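Local coordinates for putative enzyme related to aldose 1-epimerase (Salmonella typhimurium, PDB 2HTB), which probably interconverts the alpha and beta anomers of glucose 6-phosphate and related hexose 6-phosphates, acting as a mutarotase, at residues V51-A56 with F156-T161; W65-E70 with I304-R309; P31-R36 with I44-P49. All coordinates share one frame; numbering follows the deposited sequence.

Interaction 1. Residues V51-A56 with F156-T161; sequences VKASFA and FKVGKT
Phe-55 and Phe-156 meet edge-to-face in the buried layer between two antiparallel sheets of the beta-sandwich built by this aldose 1-epimerase-type fold. The strand axes of the two short segments pass 9.2 Å apart, a sheet-to-sheet spacing, and side chains fill the gap. CE2 of Phe-55 leads: it stands 3.3 Å above the plane of the Phe-156 ring and over its centre, so that all six carbons of that ring lie within 4.0 Å of it. The ring centroids are 4.8 Å apart and the planes are inclined at 73°, which turns the C-H edge of one ring onto the pi face of the other. A chi1 near -60° in both residues (-57° for Phe-55 and -59° for Phe-156) swings each ring over toward the other strand. Farther along, Val-158 packs into the same layer: its CG2 rests 4.1 Å from CB of Ala-53, while its CG1 is turned to CZ of Phe-55 and its CB faces CG1 of Val-51. The O of Gly-159, next to Val-158, accepts a hydrogen bond from Trp-65 NE1. Around this apolar row, Phe-55 also meets the ring of Phe-134, Leu-62 of strand 61-67 touches both phenylalanines, Val-46 of strand 41-48 touches Ala-53 and Val-158, and Ile-164 of strand 162-169 packs on Phe-156.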
ATOM      1  N   VAL A  51       3.276  13.060  13.466  1.00 30.41           N
ATOM      2  CA  VAL A  51       3.393  11.850  12.636  1.00 29.62           C
ATOM      3  C   VAL A  51       4.853  11.512  12.395  1.00 30.78           C
ATOM      4  O   VAL A  51       5.706  12.433  12.147  1.00 29.11           O
ATOM      5  CB  VAL A  51       3.010  12.094  11.148  1.00 30.74           C
ATOM      6  CG1 VAL A  51       2.334  10.915  10.515  1.00 27.71           C
ATOM      7  CG2 VAL A  51       2.351  13.446  10.863  1.00 28.20           C
ATOM      8  N   LYS A  52       5.145  10.215  12.381  1.00 30.71           N
ATOM      9  CA  LYS A  52       6.372   9.732  11.658  1.00 32.54           C
ATOM     10  C   LYS A  52       5.954   8.862  10.475  1.00 30.95           C
ATOM     11  O   LYS A  52       5.161   7.900  10.668  1.00 32.48           O
ATOM     12  CB  LYS A  52       7.333   8.943  12.555  1.00 31.61           C
ATOM     13  CG  LYS A  52       7.884   9.788  13.663  1.00 37.38           C
ATOM     14  CD  LYS A  52       8.983   9.046  14.472  1.00 42.95           C
ATOM     15  CE  LYS A  52       9.046   9.490  15.929  1.00 48.18           C
ATOM     16  NZ  LYS A  52       9.649  10.845  15.969  1.00 50.80           N
ATOM     17  N   ALA A  53       6.447   9.183   9.284  1.00 27.69           N
ATOM     18  CA  ALA A  53       6.108   8.395   8.113  1.00 25.84           C
ATOM     19  C   ALA A  53       7.396   8.325   7.355  1.00 26.55           C
ATOM     20  O   ALA A  53       8.283   9.217   7.523  1.00 24.67           O
ATOM     21  CB  ALA A  53       5.025   9.114   7.226  1.00 26.67           C
ATOM     22  N   SER A  54       7.501   7.282   6.509  1.00 25.40           N
ATOM     23  CA  SER A  54       8.639   7.138   5.634  1.00 24.77           C
ATOM     24  C   SER A  54       8.238   6.578   4.276  1.00 25.89           C
ATOM     25  O   SER A  54       7.242   5.757   4.166  1.00 25.55           O
ATOM     26  CB  SER A  54       9.807   6.344   6.321  1.00 25.67           C
ATOM     27  OG  SER A  54       9.584   4.941   6.637  1.00 23.36           O
ATOM     28  N   PHE A  55       9.042   6.968   3.266  1.00 24.72           N
ATOM     29  CA  PHE A  55       8.763   6.660   1.884  1.00 25.26           C
ATOM     30  C   PHE A  55      10.019   6.261   1.163  1.00 27.16           C
ATOM     31  O   PHE A  55      11.061   6.761   1.469  1.00 28.52           O
ATOM     32  CB  PHE A  55       8.253   7.867   1.108  1.00 24.73           C
ATOM     33  CG  PHE A  55       7.015   8.514   1.662  1.00 25.13           C
ATOM     34  CD1 PHE A  55       7.088   9.386   2.769  1.00 21.48           C
ATOM     35  CD2 PHE A  55       5.784   8.337   0.996  1.00 26.95           C
ATOM     36  CE1 PHE A  55       5.946   9.972   3.250  1.00 26.81           C
ATOM     37  CE2 PHE A  55       4.633   8.970   1.429  1.00 24.96           C
ATOM     38  CZ  PHE A  55       4.703   9.780   2.574  1.00 27.19           C
ATOM     39  N   ALA A  56       9.900   5.381   0.158  1.00 29.06           N
ATOM     40  CA  ALA A  56      10.949   5.155  -0.818  1.00 28.76           C
ATOM     41  C   ALA A  56      10.594   5.897  -2.107  1.00 28.70           C
ATOM     42  O   ALA A  56       9.472   5.780  -2.642  1.00 30.71           O
ATOM     43  CB  ALA A  56      11.068   3.684  -1.075  1.00 27.41           C
ATOM     44  N   PHE A 156       0.147  12.305  -0.937  1.00 25.64           N
ATOM     45  CA  PHE A 156      -0.012  11.844   0.434  1.00 27.47           C
ATOM     46  C   PHE A 156      -0.236  13.024   1.366  1.00 29.35           C
ATOM     47  O   PHE A 156       0.469  14.044   1.308  1.00 29.51           O
ATOM     48  CB  PHE A 156       1.278  11.097   0.927  1.00 27.06           C
ATOM     49  CG  PHE A 156       1.653   9.893   0.095  1.00 25.29           C
ATOM     50  CD1 PHE A 156       2.413  10.040  -1.075  1.00 24.30           C
ATOM     51  CD2 PHE A 156       1.169   8.623   0.422  1.00 22.50           C
ATOM     52  CE1 PHE A 156       2.762   8.916  -1.860  1.00 22.41           C
ATOM     53  CE2 PHE A 156       1.486   7.502  -0.375  1.00 20.79           C
ATOM     54  CZ  PHE A 156       2.285   7.652  -1.494  1.00 21.37           C
ATOM     55  N   LYS A 157      -1.167  12.870   2.270  1.00 30.74           N
ATOM     56  CA  LYS A 157      -1.291  13.805   3.388  1.00 32.39           C
ATOM     57  C   LYS A 157      -1.098  12.923   4.622  1.00 32.47           C
ATOM     58  O   LYS A 157      -1.950  12.079   4.956  1.00 32.06           O
ATOM     59  CB  LYS A 157      -2.697  14.488   3.400  1.00 32.06           C
ATOM     60  CG  LYS A 157      -2.841  15.609   2.377  1.00 35.66           C
ATOM     61  CD  LYS A 157      -4.312  15.880   1.825  1.00 44.33           C
ATOM     62  N   VAL A 158       0.016  13.080   5.300  1.00 32.03           N
ATOM     63  CA  VAL A 158       0.175  12.278   6.523  1.00 33.29           C
ATOM     64  C   VAL A 158       0.115  13.147   7.769  1.00 33.27           C
ATOM     65  O   VAL A 158       0.751  14.183   7.793  1.00 34.80           O
ATOM     66  CB  VAL A 158       1.480  11.487   6.528  1.00 33.29           C
ATOM     67  CG1 VAL A 158       1.502  10.592   5.334  1.00 33.15           C
ATOM     68  CG2 VAL A 158       2.666  12.429   6.469  1.00 31.74           C
ATOM     69  N   GLY A 159      -0.703  12.754   8.744  1.00 31.95           N
ATOM     70  CA  GLY A 159      -0.677  13.298  10.045  1.00 30.83           C
ATOM     71  C   GLY A 159      -1.387  12.405  10.970  1.00 31.74           C
ATOM     72  O   GLY A 159      -0.905  11.340  11.232  1.00 34.33           O
ATOM     73  N   LYS A 160      -2.544  12.789  11.475  1.00 33.34           N
ATOM     74  CA  LYS A 160      -3.188  11.952  12.477  1.00 35.46           C
ATOM     75  C   LYS A 160      -4.016  11.037  11.636  1.00 34.96           C
ATOM     76  O   LYS A 160      -4.407   9.970  12.065  1.00 37.36           O
ATOM     77  CB  LYS A 160      -4.115  12.752  13.412  1.00 37.75           C
ATOM     78  CG  LYS A 160      -3.414  13.716  14.452  1.00 42.98           C
ATOM     79  CD  LYS A 160      -4.508  14.351  15.428  1.00 50.16           C
ATOM     80  CE  LYS A 160      -4.259  13.953  16.971  1.00 53.48           C
ATOM     81  N   THR A 161      -4.345  11.452  10.427  1.00 33.49           N
ATOM     82  CA  THR A 161      -4.912  10.492   9.504  1.00 31.99           C
ATOM     83  C   THR A 161      -3.960  10.418   8.302  1.00 31.43           C
ATOM     84  O   THR A 161      -2.991  11.148   8.214  1.00 30.54           O
ATOM     85  CB  THR A 161      -6.276  10.897   9.026  1.00 31.92           C
ATOM     86  OG1 THR A 161      -6.112  11.977   8.135  1.00 30.93           O
ATOM     87  CG2 THR A 161      -7.229  11.239  10.162  1.00 29.80           C
TER

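Interaction 2. Residues W65-E70 with I304-R309; sequences WKPVGE and ICVAKR
Lys-308 of the C-terminal strand reaches across to Glu-70 and to the type II turn of Pro-67 to Glu-70. From CB the chain runs out to CG, which passes 3.6 Å from Glu-70 OE1; CD follows alongside the same oxygen. Bends at chi3 (-120°) and chi4 (-114°) then fold the tip over: CE lies 3.4 Å from Glu-70 OE1 and equally close to Gly-69 O, and NZ gives a weak hydrogen bond of 3.4 Å to Gly-69 O. The ammonium NZ stays 4.0 Å from Glu-70 OE1, too far for a salt bridge. The other carboxylate oxygen is held through water: the water donates to Glu-70 OE2 at 2.7 Å and accepts from Lys-308 N. Deeper in, the contact turns apolar. Trp-65, its CG anti to the backbone N (chi1 176°), lays its six-membered ring towards strand 298-308, where CZ3 comes to 3.4 Å from Ile-304 CG2. CH2 of the indole also touches CG2 of Val-306, a methyl that meets Pro-67 CG at 3.9 Å, while Pro-67 CD covers one face of the indole. Val-73 closes round Trp-65, Pro-67 and Val-306. The chemistry thus grades from an apolar patch round the buried indole to a solvent-facing end, where the charge attraction is probably modest and a water and one weak bond do the polar joining.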
ATOM      1  N   TRP A  65       3.934   4.545   8.799  1.00 29.42           N
ATOM      2  CA  TRP A  65       3.032   5.589   9.247  1.00 29.07           C
ATOM      3  C   TRP A  65       2.516   5.413  10.680  1.00 29.57           C
ATOM      4  O   TRP A  65       1.804   4.443  11.043  1.00 27.94           O
ATOM      5  CB  TRP A  65       1.861   5.869   8.257  1.00 28.47           C
ATOM      6  CG  TRP A  65       0.881   6.925   8.865  1.00 28.52           C
ATOM      7  CD1 TRP A  65       1.178   8.264   9.168  1.00 23.55           C
ATOM      8  CD2 TRP A  65      -0.488   6.716   9.276  1.00 26.00           C
ATOM      9  NE1 TRP A  65       0.060   8.884   9.682  1.00 26.25           N
ATOM     10  CE2 TRP A  65      -0.963   7.967   9.803  1.00 27.88           C
ATOM     11  CE3 TRP A  65      -1.360   5.615   9.245  1.00 22.33           C
ATOM     12  CZ2 TRP A  65      -2.293   8.133  10.318  1.00 29.04           C
ATOM     13  CZ3 TRP A  65      -2.714   5.777   9.756  1.00 26.98           C
ATOM     14  CH2 TRP A  65      -3.152   7.027  10.304  1.00 24.52           C
ATOM     15  N   LYS A  66       2.877   6.419  11.489  1.00 30.26           N
ATOM     16  CA  LYS A  66       2.667   6.321  12.909  1.00 30.10           C
ATOM     17  C   LYS A  66       2.271   7.701  13.356  1.00 29.00           C
ATOM     18  O   LYS A  66       3.086   8.564  13.520  1.00 30.76           O
ATOM     19  CB  LYS A  66       3.927   5.815  13.593  1.00 28.45           C
ATOM     20  CG  LYS A  66       3.649   5.416  15.052  1.00 33.18           C
ATOM     21  CD  LYS A  66       4.915   4.955  15.844  1.00 33.20           C
ATOM     22  CE  LYS A  66       5.628   6.208  16.338  1.00 36.55           C
ATOM     23  NZ  LYS A  66       6.520   6.000  17.529  1.00 41.37           N
ATOM     24  N   PRO A  67       1.002   7.910  13.535  1.00 28.08           N
ATOM     25  CA  PRO A  67       0.509   9.132  14.104  1.00 28.64           C
ATOM     26  C   PRO A  67       0.857   9.185  15.645  1.00 29.99           C
ATOM     27  O   PRO A  67       0.844   8.170  16.346  1.00 31.23           O
ATOM     28  CB  PRO A  67      -0.982   9.032  13.855  1.00 27.51           C
ATOM     29  CG  PRO A  67      -1.254   7.625  13.774  1.00 26.78           C
ATOM     30  CD  PRO A  67      -0.051   6.910  13.331  1.00 27.85           C
ATOM     31  N   VAL A  68       1.217  10.334  16.165  1.00 30.95           N
ATOM     32  CA  VAL A  68       1.748  10.396  17.555  1.00 32.69           C
ATOM     33  C   VAL A  68       0.784   9.809  18.588  1.00 32.74           C
ATOM     34  O   VAL A  68      -0.426  10.009  18.518  1.00 32.91           O
ATOM     35  CB  VAL A  68       2.124  11.884  18.020  1.00 33.10           C
ATOM     36  CG1 VAL A  68       0.823  12.652  18.389  1.00 30.55           C
ATOM     37  CG2 VAL A  68       3.191  11.864  19.202  1.00 32.32           C
ATOM     38  N   GLY A  69       1.334   9.040  19.519  1.00 33.38           N
ATOM     39  CA  GLY A  69       0.506   8.356  20.513  1.00 33.21           C
ATOM     40  C   GLY A  69      -0.048   7.038  20.086  1.00 33.08           C
ATOM     41  O   GLY A  69      -0.922   6.473  20.766  1.00 35.24           O
ATOM     42  N   GLU A  70       0.377   6.547  18.917  1.00 32.81           N
ATOM     43  CA  GLU A  70      -0.181   5.271  18.415  1.00 31.37           C
ATOM     44  C   GLU A  70       0.904   4.197  18.150  1.00 29.85           C
ATOM     45  O   GLU A  70       2.085   4.539  18.088  1.00 30.09           O
ATOM     46  CB  GLU A  70      -1.066   5.542  17.218  1.00 31.13           C
ATOM     47  CG  GLU A  70      -2.188   6.518  17.466  1.00 31.45           C
ATOM     48  CD  GLU A  70      -3.441   5.941  18.256  1.00 37.05           C
ATOM     49  OE1 GLU A  70      -3.376   4.785  18.811  1.00 32.43           O
ATOM     50  OE2 GLU A  70      -4.490   6.698  18.315  1.00 33.08           O
ATOM     51  N   ILE A 304      -6.837   6.468   5.830  1.00 29.84           N
ATOM     52  CA  ILE A 304      -6.672   5.578   7.013  1.00 30.71           C
ATOM     53  C   ILE A 304      -6.755   6.366   8.282  1.00 31.05           C
ATOM     54  O   ILE A 304      -6.073   7.379   8.345  1.00 32.43           O
ATOM     55  CB  ILE A 304      -5.261   4.899   7.035  1.00 30.54           C
ATOM     56  CG1 ILE A 304      -4.975   4.232   5.694  1.00 29.19           C
ATOM     57  CG2 ILE A 304      -5.144   3.960   8.238  1.00 28.62           C
ATOM     58  CD1 ILE A 304      -3.575   3.730   5.482  1.00 29.96           C
ATOM     59  N   CYS A 305      -7.541   5.895   9.257  1.00 31.20           N
ATOM     60  CA  CYS A 305      -7.605   6.373  10.649  1.00 33.56           C
ATOM     61  C   CYS A 305      -7.415   5.243  11.629  1.00 33.38           C
ATOM     62  O   CYS A 305      -7.825   4.129  11.367  1.00 33.78           O
ATOM     63  CB  CYS A 305      -9.033   6.899  10.974  1.00 34.36           C
ATOM     64  SG  CYS A 305      -9.597   8.059   9.789  1.00 44.23           S
ATOM     65  N   VAL A 306      -6.954   5.574  12.815  1.00 34.61           N
ATOM     66  CA  VAL A 306      -6.786   4.660  13.927  1.00 37.14           C
ATOM     67  C   VAL A 306      -7.493   5.194  15.194  1.00 38.80           C
ATOM     68  O   VAL A 306      -7.504   6.379  15.475  1.00 37.51           O
ATOM     69  CB  VAL A 306      -5.323   4.598  14.474  1.00 36.68           C
ATOM     70  CG1 VAL A 306      -4.916   3.205  14.668  1.00 39.12           C
ATOM     71  CG2 VAL A 306      -4.370   5.277  13.665  1.00 36.04           C
ATOM     72  N   ALA A 307      -7.976   4.285  16.024  1.00 41.07           N
ATOM     73  CA  ALA A 307      -8.531   4.678  17.308  1.00 42.99           C
ATOM     74  C   ALA A 307      -8.328   3.499  18.273  1.00 44.53           C
ATOM     75  O   ALA A 307      -8.692   2.364  17.951  1.00 42.99           O
ATOM     76  CB  ALA A 307     -10.000   5.078  17.171  1.00 42.05           C
ATOM     77  N   LYS A 308      -7.695   3.768  19.430  1.00 48.46           N
ATOM     78  CA  LYS A 308      -7.510   2.726  20.456  1.00 51.89           C
ATOM     79  C   LYS A 308      -8.873   2.257  21.017  1.00 53.95           C
ATOM     80  O   LYS A 308      -9.838   3.004  20.973  1.00 52.44           O
ATOM     81  CB  LYS A 308      -6.584   3.180  21.569  1.00 51.57           C
ATOM     82  CG  LYS A 308      -5.113   2.836  21.319  1.00 51.82           C
ATOM     83  CD  LYS A 308      -4.198   3.242  22.513  1.00 46.61           C
ATOM     84  CE  LYS A 308      -3.117   4.252  22.149  1.00 44.65           C
ATOM     85  NZ  LYS A 308      -1.834   3.565  22.311  1.00 41.32           N
ATOM     86  N   ARG A 309      -8.927   0.989  21.445  1.00 57.66           N
ATOM     87  CA  ARG A 309      -9.998   0.379  22.331  1.00 61.40           C
ATOM     88  C   ARG A 309     -11.241  -0.254  21.603  1.00 62.01           C
ATOM     89  O   ARG A 309     -11.993  -1.157  22.021  1.00 63.02           O
ATOM     90  CB  ARG A 309     -10.298   1.274  23.553  1.00 61.49           C
ATOM     91  CG  ARG A 309     -11.314   0.708  24.522  1.00 69.28           C
ATOM     92  CD  ARG A 309     -11.046   1.106  25.998  1.00 75.89           C
ATOM     93  NE  ARG A 309     -12.100   0.538  26.840  1.00 80.98           N
ATOM     94  CZ  ARG A 309     -13.258   1.163  27.123  1.00 83.82           C
ATOM     95  NH1 ARG A 309     -13.486   2.400  26.622  1.00 81.77           N
ATOM     96  NH2 ARG A 309     -14.176   0.560  27.916  1.00 80.75           N
ATOM     97  OXT ARG A 309     -11.511   0.051  20.445  1.00 63.43           O
TER
HETATM   98  O   HOH W   1      -6.648   6.197  19.821  1.00 37.93           O

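Interaction 3. Residues P31-R36 with I44-P49; sequences PVLSRR and IVVDHP
Leu-33 and Val-46, a non-hydrogen-bonded antiparallel pair, form the apolar centre. Their side chains lie side by side and point the same way, with CD2 of Leu-33 3.5 Å from CG2 of Val-46. The same leucine methyl sits 3.7 Å from Ile-44 CG2, so one branch bridges two residues of the partner strand. Ile-44 continues the face by placing CD1 against the aliphatic CB and CG of Arg-35, whose guanidinium leads away to Glu-27 and Asp-42. At the far end, Val-32 CG1 touches His-48 CB at 3.5 Å and lies in the plane of the imidazole at its edge. Strands 119-125 and 130-137 cover this face, through contacts such as Ile-44 with Leu-120 and Leu-132.

On the reverse face Val-45 packs at about a right angle against Arg-36: CG2 meets Arg-36 CG at 3.6 Å, and CG1 sits over one face of the guanidinium. That group is steadied by NE, which donates to Ser-34 OG at 3.2 Å, nearly straight (162°) and close to the guanidinium plane; NH1 adds weak bonds to Leu-23 O and Phe-21 O. Ser-34 chi1 of 56° places OG between the backbone N and carbonyl carbon, turned to this bond and to a water 2.7 Å away. The water donates to Val-45 O and accepts weakly from Arg-36 NH2, so it ties side chains to backbone. Ser-34 and Val-45 exchange two backbone hydrogen bonds, the shorter being Val-45 N to Ser-34 O at 2.8 Å, and Asp-47 N adds a third to Val-32 O. The alternation of hydrogen-bonded and non-hydrogen-bonded pairs is that of an antiparallel beta hairpin, strands 33-38 and 41-48, next to the outermost strand 27-28 of the five-stranded sheet and away from the probable catalytic and substrate-binding residues.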
ATOM      1  N   PRO A  31      12.359  21.448   8.103  1.00 39.07           N
ATOM      2  CA  PRO A  31      12.727  21.019   9.475  1.00 38.47           C
ATOM      3  C   PRO A  31      12.171  19.667   9.766  1.00 37.35           C
ATOM      4  O   PRO A  31      12.599  18.981  10.679  1.00 37.28           O
ATOM      5  CB  PRO A  31      12.067  22.074  10.411  1.00 37.98           C
ATOM      6  CG  PRO A  31      11.096  22.822   9.514  1.00 40.35           C
ATOM      7  CD  PRO A  31      11.616  22.722   8.075  1.00 38.53           C
ATOM      8  N   VAL A  32      11.210  19.272   8.963  1.00 37.06           N
ATOM      9  CA  VAL A  32      10.560  17.994   9.216  1.00 35.01           C
ATOM     10  C   VAL A  32      10.771  16.917   8.173  1.00 32.55           C
ATOM     11  O   VAL A  32      10.479  15.785   8.451  1.00 32.68           O
ATOM     12  CB  VAL A  32       9.115  18.239   9.496  1.00 36.07           C
ATOM     13  CG1 VAL A  32       8.263  17.164   8.942  1.00 38.13           C
ATOM     14  CG2 VAL A  32       8.931  18.360  10.983  1.00 35.25           C
ATOM     15  N   LEU A  33      11.322  17.252   7.014  1.00 31.12           N
ATOM     16  CA  LEU A  33      11.474  16.294   5.927  1.00 29.85           C
ATOM     17  C   LEU A  33      12.909  16.169   5.573  1.00 29.13           C
ATOM     18  O   LEU A  33      13.643  17.230   5.398  1.00 28.07           O
ATOM     19  CB  LEU A  33      10.824  16.759   4.677  1.00 29.44           C
ATOM     20  CG  LEU A  33       9.374  16.575   4.348  1.00 31.32           C
ATOM     21  CD1 LEU A  33       9.060  17.501   3.082  1.00 27.36           C
ATOM     22  CD2 LEU A  33       9.093  15.075   4.092  1.00 29.41           C
ATOM     23  N   SER A  34      13.295  14.893   5.440  0.70 25.67           N
ATOM     24  CA  SER A  34      14.629  14.604   5.051  0.70 24.82           C
ATOM     25  C   SER A  34      14.709  13.424   4.151  0.70 25.26           C
ATOM     26  O   SER A  34      13.782  12.658   3.975  0.70 24.87           O
ATOM     27  CB  SER A  34      15.521  14.364   6.248  0.70 23.37           C
ATOM     28  OG  SER A  34      14.951  13.329   7.028  1.00 24.98           O
ATOM     29  N   ARG A  35      15.892  13.304   3.597  1.00 26.69           N
ATOM     30  CA  ARG A  35      16.241  12.274   2.731  1.00 27.53           C
ATOM     31  C   ARG A  35      17.415  11.510   3.274  1.00 28.72           C
ATOM     32  O   ARG A  35      18.443  12.106   3.657  1.00 31.06           O
ATOM     33  CB  ARG A  35      16.628  12.852   1.430  1.00 28.20           C
ATOM     34  CG  ARG A  35      16.916  11.786   0.450  1.00 29.62           C
ATOM     35  CD  ARG A  35      17.923  12.383  -0.469  1.00 38.77           C
ATOM     36  NE  ARG A  35      18.864  11.354  -0.849  1.00 40.57           N
ATOM     37  CZ  ARG A  35      19.969  11.535  -1.548  1.00 41.30           C
ATOM     38  NH1 ARG A  35      20.351  12.762  -1.975  1.00 40.13           N
ATOM     39  NH2 ARG A  35      20.691  10.450  -1.813  1.00 38.60           N
ATOM     40  N   ARG A  36      17.250  10.189   3.302  1.00 27.88           N
ATOM     41  CA  ARG A  36      18.138   9.248   3.968  1.00 27.59           C
ATOM     42  C   ARG A  36      18.352   8.056   3.030  1.00 27.27           C
ATOM     43  O   ARG A  36      17.827   8.076   1.913  1.00 28.44           O
ATOM     44  CB  ARG A  36      17.440   8.808   5.250  1.00 27.56           C
ATOM     45  CG  ARG A  36      16.935   9.947   6.058  1.00 27.88           C
ATOM     46  CD  ARG A  36      17.010   9.674   7.512  1.00 26.23           C
ATOM     47  NE  ARG A  36      16.109  10.550   8.240  1.00 26.76           N
ATOM     48  CZ  ARG A  36      15.879  10.433   9.546  1.00 30.55           C
ATOM     49  NH1 ARG A  36      16.492   9.473  10.262  1.00 32.59           N
ATOM     50  NH2 ARG A  36      15.036  11.252  10.147  1.00 26.49           N
ATOM     51  N   ILE A  44      12.449   9.192   1.764  1.00 26.78           N
ATOM     52  CA  ILE A  44      12.010  10.484   2.257  1.00 25.48           C
ATOM     53  C   ILE A  44      11.324  10.175   3.575  1.00 26.45           C
ATOM     54  O   ILE A  44      10.421   9.331   3.638  1.00 26.79           O
ATOM     55  CB  ILE A  44      11.024  11.207   1.252  1.00 26.39           C
ATOM     56  CG1 ILE A  44      11.733  12.085   0.168  1.00 26.34           C
ATOM     57  CG2 ILE A  44      10.203  12.244   1.942  1.00 20.34           C
ATOM     58  CD1 ILE A  44      12.977  11.727  -0.274  1.00 22.00           C
ATOM     59  N   VAL A  45      11.755  10.847   4.639  1.00 26.05           N
ATOM     60  CA  VAL A  45      11.353  10.506   5.997  1.00 25.61           C
ATOM     61  C   VAL A  45      10.683  11.705   6.674  1.00 26.21           C
ATOM     62  O   VAL A  45      11.160  12.836   6.660  1.00 26.79           O
ATOM     63  CB  VAL A  45      12.560  10.150   6.850  1.00 26.35           C
ATOM     64  CG1 VAL A  45      12.083   9.735   8.207  1.00 27.18           C
ATOM     65  CG2 VAL A  45      13.453   9.072   6.216  1.00 22.89           C
ATOM     66  N   VAL A  46       9.557  11.447   7.259  1.00 26.46           N
ATOM     67  CA  VAL A  46       8.796  12.498   7.784  1.00 27.75           C
ATOM     68  C   VAL A  46       8.880  12.333   9.290  1.00 28.63           C
ATOM     69  O   VAL A  46       8.297  11.391   9.841  1.00 29.54           O
ATOM     70  CB  VAL A  46       7.378  12.316   7.290  1.00 27.94           C
ATOM     71  CG1 VAL A  46       6.346  13.241   8.077  1.00 27.20           C
ATOM     72  CG2 VAL A  46       7.355  12.606   5.813  1.00 28.48           C
ATOM     73  N   ASP A  47       9.615  13.222   9.948  1.00 29.80           N
ATOM     74  CA  ASP A  47       9.678  13.245  11.426  1.00 31.16           C
ATOM     75  C   ASP A  47       9.028  14.493  11.984  1.00 30.59           C
ATOM     76  O   ASP A  47       9.697  15.521  12.097  1.00 30.80           O
ATOM     77  CB  ASP A  47      11.133  13.223  11.924  1.00 31.72           C
ATOM     78  CG  ASP A  47      11.191  12.985  13.416  1.00 35.54           C
ATOM     79  OD1 ASP A  47      10.123  13.120  14.054  1.00 34.68           O
ATOM     80  OD2 ASP A  47      12.277  12.603  13.940  1.00 44.98           O
ATOM     81  N   HIS A  48       7.754  14.411  12.330  1.00 30.37           N
ATOM     82  CA  HIS A  48       6.945  15.592  12.566  1.00 31.20           C
ATOM     83  C   HIS A  48       6.121  15.436  13.862  1.00 32.49           C
ATOM     84  O   HIS A  48       5.765  14.308  14.248  1.00 33.53           O
ATOM     85  CB  HIS A  48       6.077  15.817  11.314  1.00 30.53           C
ATOM     86  CG  HIS A  48       4.952  16.823  11.469  1.00 30.40           C
ATOM     87  ND1 HIS A  48       4.918  18.017  10.758  1.00 31.42           N
ATOM     88  CD2 HIS A  48       3.788  16.765  12.159  1.00 25.51           C
ATOM     89  CE1 HIS A  48       3.822  18.688  11.078  1.00 30.94           C
ATOM     90  NE2 HIS A  48       3.114  17.945  11.910  1.00 31.69           N
ATOM     91  N   PRO A  49       5.774  16.550  14.537  1.00 32.49           N
ATOM     92  CA  PRO A  49       5.223  16.386  15.889  1.00 32.46           C
ATOM     93  C   PRO A  49       3.976  15.548  15.938  1.00 33.60           C
ATOM     94  O   PRO A  49       3.740  14.895  16.959  1.00 33.86           O
ATOM     95  CB  PRO A  49       4.923  17.820  16.318  1.00 33.85           C
ATOM     96  CG  PRO A  49       5.935  18.694  15.507  1.00 33.19           C
ATOM     97  CD  PRO A  49       5.956  17.962  14.156  1.00 32.12           C
TER
HETATM   98  O   HOH W   2      12.967  13.686   8.802  1.00 32.50           O

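How the interactions relate
Interactions 1 and 2 join the same two sheets face to face, whereas interaction 3 joins neighbouring strands within one of them. Interaction 1 is buried and held by apolar side chains; interaction 2 begins with buried indole packing but ends at an exposed, water-mediated rim near the C-terminus. Interaction 3 is mostly buried yet depends on backbone bonds, as an in-sheet pairing must. Strand 51-56 links them all: it is bonded to strand 41-48 on one side (Ala-53 O to Val-46 N) and to strand 61-67 on the other (Lys-52 O to Lys-66 N). The three contacts therefore sample consecutive strands of one sheet, two of them reaching across to the nine-stranded sheet.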